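Side-chain contact in thiamine-biosynthesis protein ThiS (Geobacter metallireducens GS-15, PDB 3CWI), which probably serves as the ubiquitin-like sulfur carrier that supplies sulfur for building the thiazole ring of thiamine: residues A[33-38]-A[44-49]. Sequence-based numbering, arbitrary orientation.
Sequences EYVTVE and LEREAF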
loop_
_atom_site.group_PDB
_atom_site.type_symbol
_atom_site.label_atom_id
_atom_site.label_comp_id
_atom_site.label_asym_id
_atom_site.label_seq_id
_atom_site.Cartn_x
_atom_site.Cartn_y
_atom_site.Cartn_z
ATOM N N GLU A 33 -2.208 -6.799 -9.552
ATOM C CA GLU A 33 -1.446 -6.598 -10.782
ATOM C C GLU A 33 -1.729 -5.218 -11.354
ATOM O O GLU A 33 -0.814 -4.503 -11.757
ATOM C CB GLU A 33 -1.810 -7.661 -11.823
ATOM C CG GLU A 33 -1.716 -9.093 -11.323
ATOM C CD GLU A 33 -3.076 -9.679 -10.979
ATOM O OE1 GLU A 33 -3.767 -9.118 -10.102
ATOM O OE2 GLU A 33 -3.451 -10.704 -11.591
ATOM N N TYR A 34 -3.004 -4.850 -11.388
ATOM C CA TYR A 34 -3.390 -3.553 -11.908
ATOM C C TYR A 34 -4.151 -2.703 -10.888
ATOM O O TYR A 34 -5.327 -2.372 -11.066
ATOM C CB TYR A 34 -4.186 -3.724 -13.208
ATOM C CG TYR A 34 -3.299 -3.885 -14.436
ATOM C CD1 TYR A 34 -2.342 -4.901 -14.503
ATOM C CD2 TYR A 34 -3.386 -2.990 -15.508
ATOM C CE1 TYR A 34 -1.485 -5.023 -15.606
ATOM C CE2 TYR A 34 -2.536 -3.104 -16.621
ATOM C CZ TYR A 34 -1.590 -4.116 -16.662
ATOM O OH TYR A 34 -0.743 -4.228 -17.747
ATOM N N VAL A 35 -3.458 -2.379 -9.800
ATOM C CA VAL A 35 -3.992 -1.538 -8.733
ATOM C C VAL A 35 -2.963 -0.425 -8.564
ATOM O O VAL A 35 -1.777 -0.639 -8.809
ATOM C CB VAL A 35 -4.136 -2.316 -7.393
ATOM C CG1 VAL A 35 -2.785 -2.843 -6.933
ATOM C CG2 VAL A 35 -4.739 -1.412 -6.325
ATOM N N THR A 36 -3.408 0.765 -8.177
ATOM C CA THR A 36 -2.492 1.881 -7.977
ATOM C C THR A 36 -2.327 2.104 -6.482
ATOM O O THR A 36 -3.311 2.131 -5.736
ATOM C CB THR A 36 -3.030 3.191 -8.599
ATOM O OG1 THR A 36 -3.120 3.052 -10.022
ATOM C CG2 THR A 36 -2.113 4.359 -8.256
ATOM N N VAL A 37 -1.087 2.270 -6.039
ATOM C CA VAL A 37 -0.836 2.479 -4.620
ATOM C C VAL A 37 -0.349 3.880 -4.296
ATOM O O VAL A 37 0.571 4.385 -4.931
ATOM C CB VAL A 37 0.206 1.474 -4.083
ATOM C CG1 VAL A 37 0.418 1.698 -2.584
ATOM C CG2 VAL A 37 -0.265 0.045 -4.342
ATOM N N GLU A 38 -0.980 4.504 -3.306
ATOM C CA GLU A 38 -0.581 5.835 -2.864
ATOM C C GLU A 38 -0.054 5.724 -1.443
ATOM O O GLU A 38 -0.653 5.056 -0.601
ATOM C CB GLU A 38 -1.759 6.816 -2.899
ATOM C CG GLU A 38 -1.953 7.508 -4.241
ATOM C CD GLU A 38 -2.968 8.640 -4.181
ATOM O OE1 GLU A 38 -2.791 9.560 -3.349
ATOM O OE2 GLU A 38 -3.937 8.611 -4.971
ATOM N N LEU A 44 2.733 5.844 -6.129
ATOM C CA LEU A 44 3.986 5.098 -6.236
ATOM C C LEU A 44 4.158 4.385 -7.568
ATOM O O LEU A 44 3.183 4.072 -8.247
ATOM C CB LEU A 44 4.053 4.050 -5.123
ATOM C CG LEU A 44 4.480 4.430 -3.705
ATOM C CD1 LEU A 44 3.913 5.768 -3.290
ATOM C CD2 LEU A 44 4.026 3.326 -2.760
ATOM N N GLU A 45 5.408 4.125 -7.935
ATOM C CA GLU A 45 5.699 3.397 -9.165
ATOM C C GLU A 45 5.905 1.937 -8.789
ATOM O O GLU A 45 6.689 1.620 -7.892
ATOM C CB GLU A 45 6.955 3.947 -9.835
ATOM C CG GLU A 45 6.731 5.303 -10.467
ATOM C CD GLU A 45 7.954 5.830 -11.185
ATOM O OE1 GLU A 45 7.805 6.816 -11.943
ATOM O OE2 GLU A 45 9.059 5.272 -10.990
ATOM N N ARG A 46 5.187 1.056 -9.475
ATOM C CA ARG A 46 5.261 -0.374 -9.219
ATOM C C ARG A 46 6.694 -0.907 -9.206
ATOM O O ARG A 46 6.992 -1.882 -8.521
ATOM C CB ARG A 46 4.423 -1.117 -10.265
ATOM C CG ARG A 46 4.438 -2.637 -10.161
ATOM C CD ARG A 46 3.351 -3.245 -11.042
ATOM N NE ARG A 46 2.023 -2.903 -10.542
ATOM C CZ ARG A 46 1.497 -3.404 -9.428
ATOM N NH1 ARG A 46 0.284 -3.033 -9.039
ATOM N NH2 ARG A 46 2.178 -4.294 -8.713
ATOM N N GLU A 47 7.576 -0.252 -9.953
ATOM C CA GLU A 47 8.976 -0.662 -10.052
ATOM C C GLU A 47 9.721 -0.533 -8.720
ATOM O O GLU A 47 10.705 -1.237 -8.475
ATOM C CB GLU A 47 9.686 0.193 -11.105
ATOM C CG GLU A 47 10.943 -0.426 -11.688
ATOM C CD GLU A 47 10.637 -1.571 -12.637
ATOM O OE1 GLU A 47 11.591 -2.194 -13.149
ATOM O OE2 GLU A 47 9.440 -1.847 -12.871
ATOM N N ALA A 48 9.247 0.363 -7.863
ATOM C CA ALA A 48 9.888 0.599 -6.576
ATOM C C ALA A 48 9.150 -0.018 -5.384
ATOM O O ALA A 48 9.439 0.313 -4.231
ATOM C CB ALA A 48 10.049 2.098 -6.355
ATOM N N PHE A 49 8.205 -0.909 -5.655
ATOM C CA PHE A 49 7.446 -1.548 -4.590
ATOM C C PHE A 49 8.327 -2.319 -3.606
ATOM O O PHE A 49 8.053 -2.326 -2.407
ATOM C CB PHE A 49 6.384 -2.483 -5.182
ATOM C CG PHE A 49 5.133 -1.781 -5.643
ATOM C CD1 PHE A 49 5.073 -0.393 -5.712
ATOM C CD2 PHE A 49 4.011 -2.515 -6.017
ATOM C CE1 PHE A 49 3.917 0.256 -6.153
ATOM C CE2 PHE A 49 2.848 -1.878 -6.460
ATOM C CZ PHE A 49 2.807 -0.489 -6.524
HETATM O O HOH W 1 1.062 2.273 -7.833
#
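V37, in strand 36-39, faces L44, just past the end of the antiparallel strand 42-43, and their main chains are joined by one direct hydrogen bond and one water bridge. L44 N donates to V37 O at 2.9 Å in a nearly straight bond (167° at the hydrogen). The other half of the same pair, V37 N and L44 O, is bridged by a water, which accepts from the first and donates to the second, with 2.8 Å from its oxygen to each of those atoms. The antiparallel pairing of the hairpin ends here, with a water in place of the second direct bond; that water lies in the plane of the F49 ring, at its edge.

Apolar packing is carried by the buried V37, whose two methyls meet different partners: CG1, anti to the backbone N (chi1 -179°), meets L44 CD2 at 4.0 Å, while CG2 approaches F49 CZ at 3.8 Å. F49 and L44 also touch V20 of helix 20-26, which joins this cluster to the helix side of the ubiquitin-like fold.

R46 makes the polar reach. Extended through chi2 and then bent at chi3 (-67°), it brings NH1 to V35 O at 3.2 Å, a weak bond. R46 folds along F49: its CA lies 3.4 Å above the ring plane, over the centre, and its guanidinium has F49 CE2 over one face, offset toward the rim. The carbonyl O of E33 lies over the opposite face, and V35 CG1 sits in plane at the edge.

The contact is held mainly by one nearly straight backbone bond, a bridging water and methyl-to-ring packing, with the exposed arginine adding a weaker, probably electrostatic attraction to carbonyl oxygens.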